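Local coordinates for spore germination lipase LipC (Metagenome, PDB 6NKD), which probably hydrolyses ester bonds of lipids as a serine hydrolase of the GDSL family, with a likely part in spore germination, at residues 28-32 with 196-202; 77-83 with 107-111; 87-91 with 145-149. The contacts are given in a common frame with arbitrary orientation. Residues are numbered along the deposited sequence.

Contact 1 of 3, residues 28-32 with 196-202; sequences RYKRK and EAMSEKL. With SO4 (sulfate ion), chain D.
Two helical segments, 28-32 of helix 25-37 and 196-202 of helix 192-204, cross with their N-to-C directions 40° apart (signed angle -40°) and their axes 8.9 Å from each other. The closest backbones are those of Tyr29 and Ser199, CA to CA 4.8 Å, where the small serine lets Tyr29 CB come within 4.2 Å of Ser199 CB. On the outer side Glu196, with chi1 t and chi2 p, divides its carboxylate between two bases one helical turn apart, both with chi1 m and chi2 and chi3 t: Arg28 NH2 gives a salt-bridge hydrogen bond to Glu196 OE1 at 3.0 Å, and Lys32 NZ one to Glu196 OE2 at 2.9 Å. Arg28 NE is bonded to the carbonyl of Pro23. Ser199, chi1 p, turns its hydroxyl back on its own helix, OG donating to Glu196 O at 2.6 Å. On the inner side the Tyr29 ring (chi1 t) lies over Leu202 in a CH-pi contact, Leu202 CB standing 3.6 Å from the ring centroid. Out of reach of segment 196-202, Arg31 NH2 donates to O4 of a sulfate, probably a crystallisation component, at 2.9 Å, and pairs with Glu67 of the second subunit; Lys30 NZ, held by Glu34 and Val41 O, adds a weak bond to sulfate O1 (3.3 Å). In this helix pair of the three-layer alpha/beta/alpha sandwich of SGNH hydrolases, Tyr29 and Leu202 pack on the buried side while both Glu196 oxygens are paired, so the acid is neutralised across the partly exposed edge.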
loop_
_atom_site.group_PDB
_atom_site.type_symbol
_atom_site.label_atom_id
_atom_site.label_comp_id
_atom_site.label_asym_id
_atom_site.label_seq_id
_atom_site.Cartn_x
_atom_site.Cartn_y
_atom_site.Cartn_z
ATOM N N ARG A 28 1.977 -5.257 -19.795
ATOM C CA ARG A 28 1.691 -6.351 -20.716
ATOM C C ARG A 28 1.651 -5.848 -22.152
ATOM O O ARG A 28 2.058 -6.558 -23.079
ATOM C CB ARG A 28 0.373 -7.026 -20.341
ATOM C CG ARG A 28 0.373 -7.652 -18.958
ATOM C CD ARG A 28 -1.032 -8.030 -18.517
ATOM N NE ARG A 28 -1.084 -8.344 -17.093
ATOM C CZ ARG A 28 -1.035 -9.574 -16.594
ATOM N NH1 ARG A 28 -1.086 -9.765 -15.281
ATOM N NH2 ARG A 28 -0.941 -10.616 -17.408
ATOM N N TYR A 29 1.166 -4.620 -22.355
ATOM C CA TYR A 29 1.199 -4.014 -23.681
ATOM C C TYR A 29 2.617 -3.630 -24.078
ATOM O O TYR A 29 2.957 -3.657 -25.267
ATOM C CB TYR A 29 0.272 -2.794 -23.715
ATOM C CG TYR A 29 0.246 -2.029 -25.022
ATOM C CD1 TYR A 29 0.179 -2.690 -26.242
ATOM C CD2 TYR A 29 0.256 -0.639 -25.031
ATOM C CE1 TYR A 29 0.145 -1.987 -27.435
ATOM C CE2 TYR A 29 0.218 0.071 -26.216
ATOM C CZ TYR A 29 0.163 -0.607 -27.415
ATOM O OH TYR A 29 0.125 0.099 -28.596
ATOM N N LYS A 30 3.458 -3.280 -23.103
ATOM C CA LYS A 30 4.852 -2.974 -23.404
ATOM C C LYS A 30 5.600 -4.215 -23.875
ATOM O O LYS A 30 6.398 -4.145 -24.818
ATOM C CB LYS A 30 5.529 -2.364 -22.175
ATOM C CG LYS A 30 7.040 -2.545 -22.127
ATOM C CD LYS A 30 7.631 -1.857 -20.906
ATOM C CE LYS A 30 8.896 -2.551 -20.429
ATOM N NZ LYS A 30 9.931 -2.628 -21.494
ATOM N N ARG A 31 5.348 -5.362 -23.241
ATOM C CA ARG A 31 6.028 -6.590 -23.641
ATOM C C ARG A 31 5.607 -7.025 -25.038
ATOM O O ARG A 31 6.444 -7.465 -25.836
ATOM C CB ARG A 31 5.752 -7.696 -22.622
ATOM C CG ARG A 31 6.274 -9.062 -23.034
ATOM C CD ARG A 31 6.253 -10.036 -21.868
ATOM N NE ARG A 31 7.166 -9.628 -20.806
ATOM C CZ ARG A 31 7.417 -10.349 -19.719
ATOM N NH1 ARG A 31 6.823 -11.523 -19.547
ATOM N NH2 ARG A 31 8.265 -9.900 -18.803
ATOM N N LYS A 32 4.316 -6.908 -25.355
ATOM C CA LYS A 32 3.850 -7.274 -26.688
ATOM C C LYS A 32 4.327 -6.280 -27.737
ATOM O O LYS A 32 4.553 -6.660 -28.891
ATOM C CB LYS A 32 2.326 -7.375 -26.700
ATOM C CG LYS A 32 1.779 -8.373 -25.699
ATOM C CD LYS A 32 0.270 -8.468 -25.771
ATOM C CE LYS A 32 -0.255 -9.361 -24.666
ATOM N NZ LYS A 32 -1.174 -10.402 -25.192
ATOM N N GLU A 196 -4.963 -8.432 -18.988
ATOM C CA GLU A 196 -4.355 -9.175 -20.084
ATOM C C GLU A 196 -5.174 -9.027 -21.359
ATOM O O GLU A 196 -4.618 -8.809 -22.441
ATOM C CB GLU A 196 -4.204 -10.648 -19.704
ATOM C CG GLU A 196 -3.580 -11.503 -20.794
ATOM C CD GLU A 196 -2.211 -11.006 -21.214
ATOM O OE1 GLU A 196 -1.385 -10.697 -20.328
ATOM O OE2 GLU A 196 -1.960 -10.916 -22.434
ATOM N N ALA A 197 -6.501 -9.122 -21.245
ATOM C CA ALA A 197 -7.356 -8.958 -22.414
ATOM C C ALA A 197 -7.290 -7.539 -22.963
ATOM O O ALA A 197 -7.397 -7.343 -24.179
ATOM C CB ALA A 197 -8.797 -9.332 -22.065
HETATM N N MSE A 198 -7.115 -6.545 -22.097
HETATM C CA MSE A 198 -6.989 -5.161 -22.544
HETATM C C MSE A 198 -5.718 -4.976 -23.362
HETATM O O MSE A 198 -5.733 -4.317 -24.402
HETATM C CB MSE A 198 -6.992 -4.199 -21.356
HETATM C CG MSE A 198 -8.371 -3.907 -20.790
HETATM SE SE MSE A 198 -8.304 -2.900 -19.117
HETATM C CE MSE A 198 -7.515 -1.244 -19.764
ATOM N N SER A 199 -4.616 -5.565 -22.887
ATOM C CA SER A 199 -3.361 -5.464 -23.622
ATOM C C SER A 199 -3.437 -6.178 -24.966
ATOM O O SER A 199 -2.802 -5.741 -25.932
ATOM C CB SER A 199 -2.209 -6.017 -22.782
ATOM O OG SER A 199 -2.412 -7.381 -22.454
ATOM N N GLU A 200 -4.205 -7.268 -25.051
ATOM C CA GLU A 200 -4.392 -7.939 -26.334
ATOM C C GLU A 200 -5.130 -7.041 -27.318
ATOM O O GLU A 200 -4.825 -7.033 -28.516
ATOM C CB GLU A 200 -5.154 -9.250 -26.140
ATOM C CG GLU A 200 -4.462 -10.259 -25.244
ATOM C CD GLU A 200 -5.385 -11.386 -24.817
ATOM O OE1 GLU A 200 -6.401 -11.618 -25.508
ATOM O OE2 GLU A 200 -5.100 -12.034 -23.789
ATOM N N LYS A 201 -6.108 -6.278 -26.826
ATOM C CA LYS A 201 -6.852 -5.373 -27.694
ATOM C C LYS A 201 -5.970 -4.242 -28.208
ATOM O O LYS A 201 -6.176 -3.753 -29.324
ATOM C CB LYS A 201 -8.059 -4.815 -26.943
ATOM C CG LYS A 201 -9.158 -4.273 -27.836
ATOM C CD LYS A 201 -9.787 -5.377 -28.669
ATOM C CE LYS A 201 -11.039 -4.882 -29.377
ATOM N NZ LYS A 201 -11.641 -5.927 -30.249
ATOM N N LEU A 202 -4.985 -3.818 -27.411
ATOM C CA LEU A 202 -4.065 -2.780 -27.859
ATOM C C LEU A 202 -3.122 -3.306 -28.933
ATOM O O LEU A 202 -2.891 -2.637 -29.947
ATOM C CB LEU A 202 -3.277 -2.232 -26.671
ATOM C CG LEU A 202 -4.022 -1.297 -25.719
ATOM C CD1 LEU A 202 -3.359 -1.285 -24.356
ATOM C CD2 LEU A 202 -4.066 0.107 -26.291
HETATM S S SO4 D . 9.755 -6.810 -20.363
HETATM O O1 SO4 D . 10.516 -5.579 -20.169
HETATM O O2 SO4 D . 8.347 -6.558 -20.067
HETATM O O3 SO4 D . 9.886 -7.254 -21.747
HETATM O O4 SO4 D . 10.262 -7.846 -19.470
#

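Contact 2 of 3, residues 77-83 with 107-111; sequences ITGCGND and CQKNY
In the alpha/beta fold of SGNH hydrolases, this contact joins the C-terminal end of central strand 74-77, and the loop leading into helix 81-94, to segment 107-111 of helix 98-122. Ile77 is extended; Gly79 (phi/psi 168/178) and Cys80 (67/2) turn the chain into the helix that carries Asn82, which probably binds the substrate. The covalent link is the disulfide Cys80-Cys107, SG to SG 2.0 Å with chi3 85°, chi1 t at Cys80 and m at Cys107; their CA atoms are 6.1 Å apart. The bond ties the turn that precedes Asn82 covalently to helix 98-122. Apolar contact comes from Tyr111 (chi1 m), one turn after Cys107, whose ring reaches the strand end so that CE1 lies 3.8 Å from Ile77 CG2. Behind these residues, Phe153 of helix 144-157 packs on both Cys107 and Tyr111. Among the polar contacts, Tyr111 OH gives a weak hydrogen bond to Gly79 O at 3.3 Å. The CA-to-CB bond of Thr78 points away from segment 107-111, and its OG1 is bonded to Asp10, next to the presumed nucleophile Ser11. Asn82 OD1 accepts a hydrogen bond from Asn110 of the third subunit. Beside the disulfide, Asp83 OD2 comes within 3.3 Å of Cys107 SG.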
loop_
_atom_site.group_PDB
_atom_site.type_symbol
_atom_site.label_atom_id
_atom_site.label_comp_id
_atom_site.label_asym_id
_atom_site.label_seq_id
_atom_site.Cartn_x
_atom_site.Cartn_y
_atom_site.Cartn_z
ATOM N N ILE A 77 -3.917 6.637 -22.858
ATOM C CA ILE A 77 -4.645 7.498 -21.934
ATOM C C ILE A 77 -5.878 6.754 -21.438
ATOM O O ILE A 77 -6.611 6.157 -22.233
ATOM C CB ILE A 77 -5.049 8.833 -22.587
ATOM C CG1 ILE A 77 -3.822 9.544 -23.161
ATOM C CG2 ILE A 77 -5.754 9.728 -21.578
ATOM C CD1 ILE A 77 -4.132 10.876 -23.801
ATOM N N THR A 78 -6.096 6.786 -20.126
ATOM C CA THR A 78 -7.315 6.282 -19.514
ATOM C C THR A 78 -7.925 7.380 -18.655
ATOM O O THR A 78 -7.231 8.298 -18.211
ATOM C CB THR A 78 -7.062 5.031 -18.654
ATOM O OG1 THR A 78 -6.261 5.378 -17.518
ATOM C CG2 THR A 78 -6.348 3.962 -19.461
ATOM N N GLY A 79 -9.227 7.285 -18.430
ATOM C CA GLY A 79 -9.897 8.266 -17.601
ATOM C C GLY A 79 -11.399 8.153 -17.718
ATOM O O GLY A 79 -11.934 7.327 -18.464
ATOM N N CYS A 80 -12.070 9.010 -16.946
ATOM C CA CYS A 80 -13.520 9.164 -16.848
ATOM C C CYS A 80 -14.211 7.954 -16.227
ATOM O O CYS A 80 -15.444 7.960 -16.114
ATOM C CB CYS A 80 -14.170 9.463 -18.208
ATOM S SG CYS A 80 -15.685 10.446 -18.136
ATOM N N GLY A 81 -13.469 6.925 -15.813
ATOM C CA GLY A 81 -14.101 5.774 -15.189
ATOM C C GLY A 81 -14.722 6.093 -13.840
ATOM O O GLY A 81 -15.788 5.571 -13.500
ATOM N N ASN A 82 -14.066 6.946 -13.051
ATOM C CA ASN A 82 -14.598 7.290 -11.737
ATOM C C ASN A 82 -15.773 8.256 -11.825
ATOM O O ASN A 82 -16.585 8.312 -10.894
ATOM C CB ASN A 82 -13.492 7.878 -10.861
ATOM C CG ASN A 82 -13.907 8.014 -9.411
ATOM O OD1 ASN A 82 -14.071 9.122 -8.900
ATOM N ND2 ASN A 82 -14.084 6.882 -8.737
ATOM N N ASP A 83 -15.881 9.018 -12.917
ATOM C CA ASP A 83 -17.041 9.883 -13.097
ATOM C C ASP A 83 -18.321 9.071 -13.250
ATOM O O ASP A 83 -19.392 9.514 -12.821
ATOM C CB ASP A 83 -16.841 10.791 -14.311
ATOM C CG ASP A 83 -15.582 11.628 -14.213
ATOM O OD1 ASP A 83 -14.733 11.332 -13.346
ATOM O OD2 ASP A 83 -15.440 12.586 -15.002
ATOM N N CYS A 107 -15.528 14.995 -20.047
ATOM C CA CYS A 107 -14.447 14.075 -20.386
ATOM C C CYS A 107 -14.117 14.143 -21.872
ATOM O O CYS A 107 -12.944 14.223 -22.256
ATOM C CB CYS A 107 -14.825 12.648 -19.988
ATOM S SG CYS A 107 -15.000 12.356 -18.215
ATOM N N GLN A 108 -15.144 14.106 -22.726
ATOM C CA GLN A 108 -14.915 14.191 -24.164
ATOM C C GLN A 108 -14.245 15.507 -24.542
ATOM O O GLN A 108 -13.476 15.559 -25.510
ATOM C CB GLN A 108 -16.238 14.023 -24.913
ATOM C CG GLN A 108 -16.130 13.268 -26.230
ATOM C CD GLN A 108 -15.961 14.185 -27.425
ATOM O OE1 GLN A 108 -16.845 14.281 -28.275
ATOM N NE2 GLN A 108 -14.820 14.861 -27.499
ATOM N N LYS A 109 -14.517 16.575 -23.788
ATOM C CA LYS A 109 -13.844 17.846 -24.026
ATOM C C LYS A 109 -12.384 17.789 -23.589
ATOM O O LYS A 109 -11.502 18.307 -24.284
ATOM C CB LYS A 109 -14.587 18.965 -23.295
ATOM C CG LYS A 109 -13.781 20.233 -23.080
ATOM C CD LYS A 109 -14.490 21.153 -22.096
ATOM C CE LYS A 109 -14.799 20.424 -20.792
ATOM N NZ LYS A 109 -15.607 21.248 -19.849
ATOM N N ASN A 110 -12.109 17.163 -22.441
ATOM C CA ASN A 110 -10.734 17.067 -21.961
ATOM C C ASN A 110 -9.905 16.132 -22.834
ATOM O O ASN A 110 -8.721 16.391 -23.078
ATOM C CB ASN A 110 -10.713 16.601 -20.506
ATOM C CG ASN A 110 -11.390 17.581 -19.570
ATOM O OD1 ASN A 110 -11.449 18.780 -19.845
ATOM N ND2 ASN A 110 -11.903 17.075 -18.454
ATOM N N TYR A 111 -10.505 15.032 -23.299
ATOM C CA TYR A 111 -9.809 14.143 -24.223
ATOM C C TYR A 111 -9.398 14.887 -25.488
ATOM O O TYR A 111 -8.257 14.771 -25.949
ATOM C CB TYR A 111 -10.693 12.943 -24.569
ATOM C CG TYR A 111 -10.561 11.775 -23.617
ATOM C CD1 TYR A 111 -9.451 10.941 -23.662
ATOM C CD2 TYR A 111 -11.552 11.494 -22.687
ATOM C CE1 TYR A 111 -9.327 9.869 -22.799
ATOM C CE2 TYR A 111 -11.438 10.423 -21.820
ATOM C CZ TYR A 111 -10.324 9.615 -21.880
ATOM O OH TYR A 111 -10.206 8.547 -21.020
#

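Contact 3 of 3, residues 87-91 with 145-149; sequences SLEIY and LADKW
Trp149, Leu88 and Tyr91 carry most of the surface buried where segment 87-91 of helix 81-94 meets segment 145-149 of helix 144-157. The two segments run obliquely antiparallel, 131° between N-to-C directions, their axes 11.8 Å apart at closest approach; Leu88 and Ala146 are the nearest backbone pair, CA to CA 7.5 Å. Large side chains fill so wide a gap. Trp149 (chi1 m, chi2 -5°) reaches across to three residues of the other helix: its CZ3 lies 3.7 Å from Leu88 CD2 and 4.0 Å from Ser87 CB, and its CH2 3.6 Å from Tyr91 CB. The six-membered ring of Trp149 turns its edge to the face of Tyr91 in an offset edge-to-face pair, centroids 5.5 Å apart and planes at 88°. Tyr91, chi1 t, also receives Leu145 (t, p) over a face in a close CH-pi contact, CD2 3.3 Å from the ring centroid and 7° off its normal. Leu88 (m, t) also meets Ala146, CD1 to CB 4.1 Å. Ser87 OG is satisfied within its own helix by Asp83 O. Phe100 of helix 98-122 stacks on Trp149 and also touches Ser87, bringing in a third helix. This apolar helix-helix contact, built on Trp149 and Tyr91, joins the helices that follow strands 74-77 and 130-134, far from the chain centre, in the alpha/beta/alpha fold of SGNH (GDSL) hydrolases.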
loop_
_atom_site.group_PDB
_atom_site.type_symbol
_atom_site.label_atom_id
_atom_site.label_comp_id
_atom_site.label_asym_id
_atom_site.label_seq_id
_atom_site.Cartn_x
_atom_site.Cartn_y
_atom_site.Cartn_z
ATOM N N SER A 87 -21.467 9.457 -10.897
ATOM C CA SER A 87 -22.757 9.786 -11.496
ATOM C C SER A 87 -23.828 8.775 -11.105
ATOM O O SER A 87 -24.982 9.150 -10.864
ATOM C CB SER A 87 -22.625 9.868 -13.016
ATOM O OG SER A 87 -21.754 10.919 -13.392
ATOM N N LEU A 88 -23.469 7.490 -11.042
ATOM C CA LEU A 88 -24.439 6.475 -10.645
ATOM C C LEU A 88 -24.923 6.695 -9.220
ATOM O O LEU A 88 -26.094 6.436 -8.914
ATOM C CB LEU A 88 -23.839 5.078 -10.792
ATOM C CG LEU A 88 -23.863 4.472 -12.196
ATOM C CD1 LEU A 88 -23.322 3.052 -12.170
ATOM C CD2 LEU A 88 -25.273 4.504 -12.764
ATOM N N GLU A 89 -24.045 7.170 -8.336
ATOM C CA GLU A 89 -24.462 7.471 -6.972
ATOM C C GLU A 89 -25.288 8.747 -6.905
ATOM O O GLU A 89 -26.206 8.843 -6.083
ATOM C CB GLU A 89 -23.242 7.580 -6.059
ATOM C CG GLU A 89 -22.339 6.353 -6.073
ATOM C CD GLU A 89 -23.064 5.083 -5.663
ATOM O OE1 GLU A 89 -23.950 5.156 -4.786
ATOM O OE2 GLU A 89 -22.743 4.010 -6.217
ATOM N N ILE A 90 -24.985 9.734 -7.749
ATOM C CA ILE A 90 -25.802 10.942 -7.785
ATOM C C ILE A 90 -27.169 10.635 -8.378
ATOM O O ILE A 90 -28.195 11.135 -7.901
ATOM C CB ILE A 90 -25.080 12.061 -8.557
ATOM C CG1 ILE A 90 -23.809 12.488 -7.821
ATOM C CG2 ILE A 90 -26.000 13.259 -8.746
ATOM C CD1 ILE A 90 -23.038 13.586 -8.523
ATOM N N TYR A 91 -27.212 9.797 -9.418
ATOM C CA TYR A 91 -28.495 9.410 -9.993
ATOM C C TYR A 91 -29.329 8.610 -9.002
ATOM O O TYR A 91 -30.560 8.711 -9.006
ATOM C CB TYR A 91 -28.286 8.607 -11.278
ATOM C CG TYR A 91 -29.580 8.185 -11.940
ATOM C CD1 TYR A 91 -30.204 9.003 -12.873
ATOM C CD2 TYR A 91 -30.185 6.975 -11.623
ATOM C CE1 TYR A 91 -31.390 8.626 -13.476
ATOM C CE2 TYR A 91 -31.374 6.591 -12.217
ATOM C CZ TYR A 91 -31.970 7.419 -13.144
ATOM O OH TYR A 91 -33.151 7.040 -13.741
ATOM N N LEU A 145 -29.205 1.651 -17.326
ATOM C CA LEU A 145 -28.790 3.048 -17.380
ATOM C C LEU A 145 -27.272 3.166 -17.435
ATOM O O LEU A 145 -26.735 4.049 -18.114
ATOM C CB LEU A 145 -29.341 3.813 -16.180
ATOM C CG LEU A 145 -29.073 5.318 -16.221
ATOM C CD1 LEU A 145 -29.977 5.999 -17.239
ATOM C CD2 LEU A 145 -29.233 5.936 -14.848
ATOM N N ALA A 146 -26.565 2.285 -16.725
ATOM C CA ALA A 146 -25.109 2.283 -16.803
ATOM C C ALA A 146 -24.638 1.882 -18.195
ATOM O O ALA A 146 -23.675 2.454 -18.720
ATOM C CB ALA A 146 -24.526 1.348 -15.746
ATOM N N ASP A 147 -25.308 0.909 -18.813
ATOM C CA ASP A 147 -24.925 0.492 -20.157
ATOM C C ASP A 147 -25.248 1.574 -21.180
ATOM O O ASP A 147 -24.455 1.830 -22.093
ATOM C CB ASP A 147 -25.624 -0.819 -20.518
ATOM C CG ASP A 147 -25.033 -1.472 -21.751
ATOM O OD1 ASP A 147 -23.897 -1.986 -21.665
ATOM O OD2 ASP A 147 -25.704 -1.473 -22.805
ATOM N N LYS A 148 -26.407 2.220 -21.039
ATOM C CA LYS A 148 -26.780 3.286 -21.964
ATOM C C LYS A 148 -25.853 4.486 -21.824
ATOM O O LYS A 148 -25.441 5.080 -22.827
ATOM C CB LYS A 148 -28.234 3.697 -21.724
ATOM C CG LYS A 148 -28.737 4.812 -22.630
ATOM C CD LYS A 148 -30.194 5.135 -22.333
ATOM C CE LYS A 148 -30.763 6.137 -23.328
ATOM N NZ LYS A 148 -32.212 6.396 -23.090
ATOM N N TRP A 149 -25.514 4.854 -20.587
ATOM C CA TRP A 149 -24.634 5.996 -20.361
ATOM C C TRP A 149 -23.260 5.759 -20.975
ATOM O O TRP A 149 -22.712 6.631 -21.658
ATOM C CB TRP A 149 -24.510 6.267 -18.861
ATOM C CG TRP A 149 -25.588 7.148 -18.302
ATOM C CD1 TRP A 149 -26.570 7.789 -19.000
ATOM C CD2 TRP A 149 -25.785 7.490 -16.924
ATOM N NE1 TRP A 149 -27.367 8.508 -18.142
ATOM C CE2 TRP A 149 -26.906 8.342 -16.862
ATOM C CE3 TRP A 149 -25.123 7.160 -15.738
ATOM C CZ2 TRP A 149 -27.380 8.867 -15.661
ATOM C CZ3 TRP A 149 -25.594 7.681 -14.546
ATOM C CH2 TRP A 149 -26.712 8.526 -14.517
#

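In the fold
From the N terminus the chain passes strand 3-9 and reaches helix 25-37, whose partner in contact 1, helix 192-204, comes only near the C terminus. Contact 1 thus closes a long loop that encloses both segments of contacts 2 and 3. Within it, strand 74-77 leads into helix 81-94, which serves contact 2 at its start and contact 3 further on. Residues 107-111 then close contact 2 before 145-149 complete contact 3, so these two loops cross. Together they tie helix 81-94 to helices 98-122 and 144-157; the centres of contacts 2 and 3 lie about 15 Å apart. Contact 1 pairs the early and late helices, its centre about 20 Å from that of contact 2 and about 28 Å from that of contact 3.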